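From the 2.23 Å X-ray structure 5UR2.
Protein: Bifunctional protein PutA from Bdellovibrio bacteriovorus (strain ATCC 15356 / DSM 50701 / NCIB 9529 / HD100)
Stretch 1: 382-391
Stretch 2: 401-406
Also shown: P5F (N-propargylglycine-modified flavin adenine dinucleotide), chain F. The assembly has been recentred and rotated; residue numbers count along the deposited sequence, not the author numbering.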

ATOM      1  N   LEU B 382       8.951 -29.610  44.063  1.00 34.43           N
ATOM      2  CA  LEU B 382       8.533 -28.331  44.613  1.00 36.03           C
ATOM      3  C   LEU B 382       7.542 -28.542  45.751  1.00 39.60           C
ATOM      4  O   LEU B 382       6.708 -29.455  45.709  1.00 35.41           O
ATOM      5  N   TYR B 383       7.651 -27.706  46.785  1.00 25.38           N
ATOM      6  CA  TYR B 383       6.668 -27.716  47.866  1.00 31.32           C
ATOM      7  C   TYR B 383       5.250 -27.545  47.313  1.00 29.43           C
ATOM      8  O   TYR B 383       5.011 -26.722  46.422  1.00 26.59           O
ATOM      9  N   GLY B 384       4.320 -28.372  47.809  1.00 30.51           N
ATOM     10  CA  GLY B 384       2.931 -28.309  47.393  1.00 30.96           C
ATOM     11  C   GLY B 384       2.595 -28.989  46.076  1.00 37.76           C
ATOM     12  O   GLY B 384       1.411 -29.078  45.735  1.00 35.93           O
ATOM     13  N   MET B 385       3.584 -29.474  45.330  1.00 33.85           N
ATOM     14  CA  MET B 385       3.383 -30.111  44.035  1.00 34.59           C
ATOM     15  C   MET B 385       3.461 -31.621  44.185  1.00 38.02           C
ATOM     16  O   MET B 385       4.257 -32.132  44.976  1.00 36.66           O
ATOM     17  N   ALA B 386       2.621 -32.333  43.430  1.00 41.23           N
ATOM     18  CA  ALA B 386       2.771 -33.779  43.248  1.00 39.93           C
ATOM     19  C   ALA B 386       2.744 -34.529  44.575  1.00 36.59           C
ATOM     20  O   ALA B 386       3.502 -35.478  44.785  1.00 40.08           O
ATOM     21  N   GLU B 387       1.859 -34.105  45.474  1.00 43.34           N
ATOM     22  CA  GLU B 387       1.706 -34.765  46.775  1.00 43.99           C
ATOM     23  C   GLU B 387       1.570 -36.284  46.696  1.00 40.75           C
ATOM     24  O   GLU B 387       2.239 -36.982  47.479  1.00 42.86           O
ATOM     25  N   PRO B 388       0.738 -36.862  45.822  1.00 36.93           N
ATOM     26  CA  PRO B 388       0.646 -38.331  45.812  1.00 40.26           C
ATOM     27  C   PRO B 388       1.937 -38.998  45.375  1.00 39.34           C
ATOM     28  O   PRO B 388       2.293 -40.061  45.901  1.00 47.88           O
ATOM     29  N   ILE B 389       2.652 -38.391  44.426  1.00 39.10           N
ATOM     30  CA  ILE B 389       3.916 -38.956  43.956  1.00 38.51           C
ATOM     31  C   ILE B 389       5.005 -38.795  45.008  1.00 36.80           C
ATOM     32  O   ILE B 389       5.743 -39.741  45.308  1.00 34.01           O
ATOM     33  N   LYS B 390       5.120 -37.585  45.572  1.00 40.05           N
ATOM     34  CA  LYS B 390       6.077 -37.293  46.641  1.00 38.90           C
ATOM     35  C   LYS B 390       5.993 -38.308  47.777  1.00 44.07           C
ATOM     36  O   LYS B 390       7.009 -38.870  48.212  1.00 43.22           O
ATOM     37  N   LYS B 391       4.779 -38.534  48.287  1.00 43.70           N
ATOM     38  CA  LYS B 391       4.608 -39.458  49.403  1.00 38.68           C
ATOM     39  C   LYS B 391       5.039 -40.866  49.018  1.00 33.54           C
ATOM     40  O   LYS B 391       5.681 -41.563  49.811  1.00 33.08           O
ATOM     41  N   ARG B 401      13.711 -34.183  48.847  1.00 31.30           N
ATOM     42  CA  ARG B 401      13.971 -32.816  49.275  1.00 33.74           C
ATOM     43  C   ARG B 401      12.970 -31.887  48.607  1.00 32.88           C
ATOM     44  O   ARG B 401      12.833 -31.899  47.381  1.00 35.86           O
ATOM     45  N   GLU B 402      12.273 -31.085  49.408  1.00 35.64           N
ATOM     46  CA  GLU B 402      11.287 -30.142  48.892  1.00 34.00           C
ATOM     47  C   GLU B 402      11.919 -28.773  48.709  1.00 33.85           C
ATOM     48  O   GLU B 402      12.511 -28.222  49.645  1.00 28.85           O
ATOM     49  N   TYR B 403      11.774 -28.228  47.505  1.00 26.25           N
ATOM     50  CA  TYR B 403      12.100 -26.834  47.252  1.00 28.88           C
ATOM     51  C   TYR B 403      11.150 -25.940  48.041  1.00 33.71           C
ATOM     52  O   TYR B 403       9.931 -26.002  47.858  1.00 36.89           O
ATOM     53  N   ALA B 404      11.705 -25.107  48.916  1.00 30.21           N
ATOM     54  CA  ALA B 404      10.928 -24.408  49.934  1.00 32.98           C
ATOM     55  C   ALA B 404      11.009 -22.904  49.722  1.00 32.73           C
ATOM     56  O   ALA B 404      11.897 -22.234  50.274  1.00 33.77           O
ATOM     57  N   PRO B 405      10.113 -22.327  48.931  1.00 28.14           N
ATOM     58  CA  PRO B 405      10.159 -20.880  48.727  1.00 30.07           C
ATOM     59  C   PRO B 405       9.690 -20.153  49.973  1.00 32.93           C
ATOM     60  O   PRO B 405       8.758 -20.584  50.659  1.00 33.31           O
ATOM     61  N   VAL B 406      10.348 -19.030  50.239  1.00 32.49           N
ATOM     62  CA  VAL B 406      10.039 -18.117  51.331  1.00 33.00           C
ATOM     63  C   VAL B 406       9.995 -16.719  50.737  1.00 34.59           C
ATOM     64  O   VAL B 406      10.911 -16.337  50.002  1.00 38.67           O
TER

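The contact is small, and a buried lysine organises its polar half. Leu382 and Tyr403 pair as a parallel bridge, with Tyr383 N donating to Tyr403 O at 3.0 Å; immediately afterwards the chain leaves the strand through a type II turn from Leu382 to Met385. Gly384 takes the positive phi of that turn, a value that favours glycine, and Met385 N closes it on Leu382 O at 3.1 Å.

The helix then brings Lys390 back, its CA-to-CB bond pointing toward the strand. With chi1, chi2 and chi4 all t, the chain is largely extended, and a single m at chi3 bends it. Its NZ meets Glu402 OE2 at 2.7 Å in a salt bridge. The same NZ donates to Leu382 O at 2.8 Å, forms a second salt bridge with Glu387 OE2 at 3.1 Å, and makes a weak hydrogen bond to Met385 O at 3.0 Å. One ammonium thus ties turn, helix and strand together. Glu402 starts out sideways, but its m, t rotamer carries the carboxylate to the lysine; Glu387, m at chi1 and chi2, also curls inward. Their OE2 atoms lie only 4.2 Å apart, a like-charge approach that the shared lysine offsets.

Tyr383, t at chi1, leaves sideways. Its CD1 lies 3.7 Å from Glu402 OE2, while its CB rests 4.2 Å from Pro405 CD, so the residue borders both the charged cluster and an apolar patch.

On the sheet face shared by Leu382 and Tyr403, the contact is apolar and extends to the modified flavin. Leu382, in the m, t rotamer, places CD2 3.7 Å from Tyr403 CD2 and 3.5 Å from P5F C8. Tyr403, t at chi1, sends its ring end away from the first stretch, bringing OH within 3.4 Å of P5F C21 on the propargylglycine-derived adduct.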

ATOM      1  CB  LEU B 382       7.910 -27.456  43.530  1.00 31.54           C
ATOM      2  CG  LEU B 382       8.729 -27.135  42.283  1.00 29.16           C
ATOM      3  CD1 LEU B 382       7.877 -26.286  41.383  1.00 30.14           C
ATOM      4  CD2 LEU B 382      10.028 -26.409  42.605  1.00 26.92           C
ATOM      5  CB  TYR B 383       7.012 -26.613  48.879  1.00 28.03           C
ATOM      6  CG  TYR B 383       5.977 -26.375  49.958  1.00 27.26           C
ATOM      7  CD1 TYR B 383       5.876 -27.212  51.071  1.00 27.99           C
ATOM      8  CD2 TYR B 383       5.103 -25.297  49.861  1.00 34.26           C
ATOM      9  CE1 TYR B 383       4.920 -26.979  52.054  1.00 33.99           C
ATOM     10  CE2 TYR B 383       4.148 -25.056  50.829  1.00 33.96           C
ATOM     11  CZ  TYR B 383       4.058 -25.897  51.917  1.00 37.18           C
ATOM     12  OH  TYR B 383       3.105 -25.626  52.856  1.00 38.46           O
ATOM     13  CB  MET B 385       4.435 -29.661  43.013  1.00 30.78           C
ATOM     14  CG  MET B 385       4.176 -28.328  42.382  1.00 42.14           C
ATOM     15  SD  MET B 385       2.619 -28.348  41.489  1.00 45.36           S
ATOM     16  CE  MET B 385       3.036 -29.511  40.228  1.00 37.57           C
ATOM     17  CB  ALA B 386       4.056 -34.110  42.482  1.00 39.61           C
ATOM     18  CB  GLU B 387       0.505 -34.147  47.507  1.00 52.10           C
ATOM     19  CG  GLU B 387       0.839 -32.829  48.173  1.00 59.40           C
ATOM     20  CD  GLU B 387       2.118 -32.915  48.979  1.00 64.47           C
ATOM     21  OE1 GLU B 387       2.184 -33.809  49.856  1.00 68.80           O
ATOM     22  OE2 GLU B 387       3.055 -32.115  48.720  1.00 61.33           O
ATOM     23  CB  PRO B 388      -0.493 -38.612  44.817  1.00 42.51           C
ATOM     24  CG  PRO B 388      -1.183 -37.319  44.624  1.00 45.80           C
ATOM     25  CD  PRO B 388      -0.147 -36.264  44.809  1.00 39.34           C
ATOM     26  CB  ILE B 389       4.313 -38.304  42.625  1.00 30.35           C
ATOM     27  CG1 ILE B 389       3.081 -38.258  41.719  1.00 41.84           C
ATOM     28  CG2 ILE B 389       5.434 -39.086  42.002  1.00 27.69           C
ATOM     29  CD1 ILE B 389       3.305 -37.643  40.359  1.00 47.44           C
ATOM     30  CB  LYS B 390       5.800 -35.885  47.177  1.00 42.77           C
ATOM     31  CG  LYS B 390       6.958 -35.170  47.856  1.00 39.70           C
ATOM     32  CD  LYS B 390       6.509 -33.773  48.304  1.00 36.68           C
ATOM     33  CE  LYS B 390       6.398 -32.792  47.125  1.00 37.91           C
ATOM     34  NZ  LYS B 390       5.824 -31.451  47.492  1.00 26.94           N
ATOM     35  CB  LYS B 391       3.150 -39.440  49.861  1.00 31.13           C
ATOM     36  CG  LYS B 391       2.777 -40.515  50.862  1.00 42.62           C
ATOM     37  CD  LYS B 391       3.146 -40.137  52.277  1.00 48.67           C
ATOM     38  CE  LYS B 391       2.334 -40.958  53.280  1.00 51.05           C
ATOM     39  NZ  LYS B 391       2.299 -42.406  52.913  1.00 51.39           N
ATOM     40  CB  ARG B 401      15.399 -32.390  48.926  1.00 25.52           C
ATOM     41  CG  ARG B 401      15.746 -30.984  49.393  1.00 35.17           C
ATOM     42  CD  ARG B 401      17.217 -30.609  49.100  1.00 33.12           C
ATOM     43  NE  ARG B 401      18.135 -31.659  49.509  1.00 32.00           N
ATOM     44  CZ  ARG B 401      18.597 -31.806  50.747  1.00 35.45           C
ATOM     45  NH1 ARG B 401      18.227 -30.961  51.698  1.00 33.82           N
ATOM     46  NH2 ARG B 401      19.424 -32.802  51.035  1.00 26.11           N
ATOM     47  CB  GLU B 402      10.091 -30.017  49.832  1.00 39.15           C
ATOM     48  CG  GLU B 402       9.092 -31.146  49.767  1.00 41.59           C
ATOM     49  CD  GLU B 402       7.839 -30.815  50.551  1.00 39.59           C
ATOM     50  OE1 GLU B 402       7.962 -30.709  51.791  1.00 43.75           O
ATOM     51  OE2 GLU B 402       6.751 -30.670  49.948  1.00 33.28           O
ATOM     52  CB  TYR B 403      12.003 -26.555  45.756  1.00 24.25           C
ATOM     53  CG  TYR B 403      12.532 -25.214  45.355  1.00 26.76           C
ATOM     54  CD1 TYR B 403      13.904 -24.993  45.236  1.00 24.98           C
ATOM     55  CD2 TYR B 403      11.659 -24.162  45.081  1.00 30.83           C
ATOM     56  CE1 TYR B 403      14.394 -23.746  44.860  1.00 32.22           C
ATOM     57  CE2 TYR B 403      12.134 -22.918  44.705  1.00 36.94           C
ATOM     58  CZ  TYR B 403      13.498 -22.712  44.592  1.00 38.10           C
ATOM     59  OH  TYR B 403      13.969 -21.466  44.225  1.00 47.00           O
ATOM     60  CB  ALA B 404      11.425 -24.792  51.327  1.00 41.23           C
ATOM     61  CB  PRO B 405       9.200 -20.644  47.554  1.00 27.41           C
ATOM     62  CG  PRO B 405       8.863 -22.019  47.019  1.00 29.07           C
ATOM     63  CD  PRO B 405       9.016 -22.950  48.183  1.00 25.15           C
ATOM     64  CB  VAL B 406      11.112 -18.186  52.436  1.00 34.72           C
ATOM     65  CG1 VAL B 406      10.771 -17.259  53.570  1.00 36.47           C
ATOM     66  CG2 VAL B 406      11.292 -19.612  52.938  1.00 29.37           C
TER
HETATM   67  PA  P5F F1001       7.708 -32.557  33.006  1.00 25.26           P
HETATM   68  O1A P5F F1001       8.120 -34.053  32.797  1.00 30.61           O
HETATM   69  O2A P5F F1001       6.345 -32.186  32.691  1.00 23.04           O
HETATM   70  O5B P5F F1001       8.464 -31.563  32.166  1.00 24.68           O
HETATM   71  C5B P5F F1001       8.051 -30.230  31.892  1.00 16.78           C
HETATM   72  C4B P5F F1001       9.249 -29.462  31.311  1.00 20.64           C
HETATM   73  O4B P5F F1001       9.562 -29.824  29.987  1.00 25.39           O
HETATM   74  C3B P5F F1001       9.135 -27.966  31.262  1.00 17.28           C
HETATM   75  O3B P5F F1001       9.342 -27.376  32.487  1.00 18.70           O
HETATM   76  C2B P5F F1001      10.172 -27.600  30.277  1.00 17.09           C
HETATM   77  O2B P5F F1001      11.409 -27.585  30.902  1.00 18.70           O
HETATM   78  C1B P5F F1001      10.127 -28.733  29.315  1.00 22.79           C
HETATM   79  N9A P5F F1001       9.336 -28.482  28.138  1.00 19.76           N
HETATM   80  C8A P5F F1001       7.993 -28.135  28.069  1.00 21.14           C
HETATM   81  N7A P5F F1001       7.648 -28.020  26.781  1.00 23.15           N
HETATM   82  C5A P5F F1001       8.744 -28.302  25.964  1.00 21.13           C
HETATM   83  C6A P5F F1001       8.976 -28.319  24.590  1.00 30.15           C
HETATM   84  N6A P5F F1001       7.919 -28.019  23.665  1.00 28.95           N
HETATM   85  N1A P5F F1001      10.196 -28.618  24.106  1.00 25.32           N
HETATM   86  C2A P5F F1001      11.220 -28.913  24.935  1.00 17.31           C
HETATM   87  N3A P5F F1001      11.033 -28.876  26.286  1.00 20.52           N
HETATM   88  C4A P5F F1001       9.840 -28.589  26.823  1.00 11.73           C
HETATM   89  N1  P5F F1001      14.254 -24.792  36.661  1.00 32.81           N
HETATM   90  C2  P5F F1001      15.359 -23.978  36.214  1.00 27.86           C
HETATM   91  O2  P5F F1001      15.426 -23.648  34.879  1.00 28.25           O
HETATM   92  N3  P5F F1001      16.367 -23.534  37.129  1.00 42.77           N
HETATM   93  C4  P5F F1001      16.329 -23.861  38.507  1.00 45.20           C
HETATM   94  O4  P5F F1001      17.349 -23.393  39.346  1.00 38.12           O
HETATM   95  C4X P5F F1001      15.158 -24.712  38.982  1.00 42.68           C
HETATM   96  N5  P5F F1001      14.943 -24.996  40.400  1.00 44.45           N
HETATM   97  C5X P5F F1001      14.078 -26.154  40.701  1.00 44.35           C
HETATM   98  C6  P5F F1001      14.218 -26.866  42.009  1.00 35.93           C
HETATM   99  C7  P5F F1001      13.450 -28.030  42.265  1.00 36.35           C
HETATM  100  C7M P5F F1001      13.603 -28.742  43.592  1.00 38.53           C
HETATM  101  C8  P5F F1001      12.543 -28.530  41.283  1.00 37.04           C
HETATM  102  C8M P5F F1001      11.714 -29.767  41.520  1.00 35.48           C
HETATM  103  C9  P5F F1001      12.407 -27.864  40.042  1.00 44.42           C
HETATM  104  C9A P5F F1001      13.208 -26.637  39.765  1.00 44.53           C
HETATM  105  N10 P5F F1001      13.081 -25.963  38.471  1.00 42.88           N
HETATM  106  C10 P5F F1001      14.184 -25.136  38.067  1.00 37.02           C
HETATM  107  C1' P5F F1001      11.979 -26.248  37.519  1.00 45.64           C
HETATM  108  C2' P5F F1001      12.253 -27.483  36.659  1.00 38.89           C
HETATM  109  O2' P5F F1001      13.289 -27.197  35.800  1.00 37.21           O
HETATM  110  C3' P5F F1001      11.053 -27.987  35.854  1.00 40.40           C
HETATM  111  O3' P5F F1001      10.675 -27.000  34.970  1.00 41.32           O
HETATM  112  C4' P5F F1001       9.831 -28.359  36.681  1.00 38.78           C
HETATM  113  O4' P5F F1001      10.288 -28.770  37.923  1.00 37.99           O
HETATM  114  C5' P5F F1001       8.868 -29.365  36.022  1.00 38.49           C
HETATM  115  O5' P5F F1001       9.519 -30.403  35.316  1.00 40.31           O
HETATM  116  P   P5F F1001       9.076 -31.964  35.321  1.00 31.20           P
HETATM  117  O1P P5F F1001      10.198 -33.048  35.094  1.00 39.18           O
HETATM  118  O2P P5F F1001       8.262 -32.018  36.667  1.00 31.65           O
HETATM  119  O3P P5F F1001       7.738 -31.961  34.369  1.00 26.14           O
HETATM  120  C21 P5F F1001      14.385 -22.522  41.045  1.00 57.11           C
HETATM  121  C22 P5F F1001      14.744 -23.802  40.801  1.00 60.85           C
HETATM  122  C23 P5F F1001      15.347 -21.354  40.766  1.00 57.60           C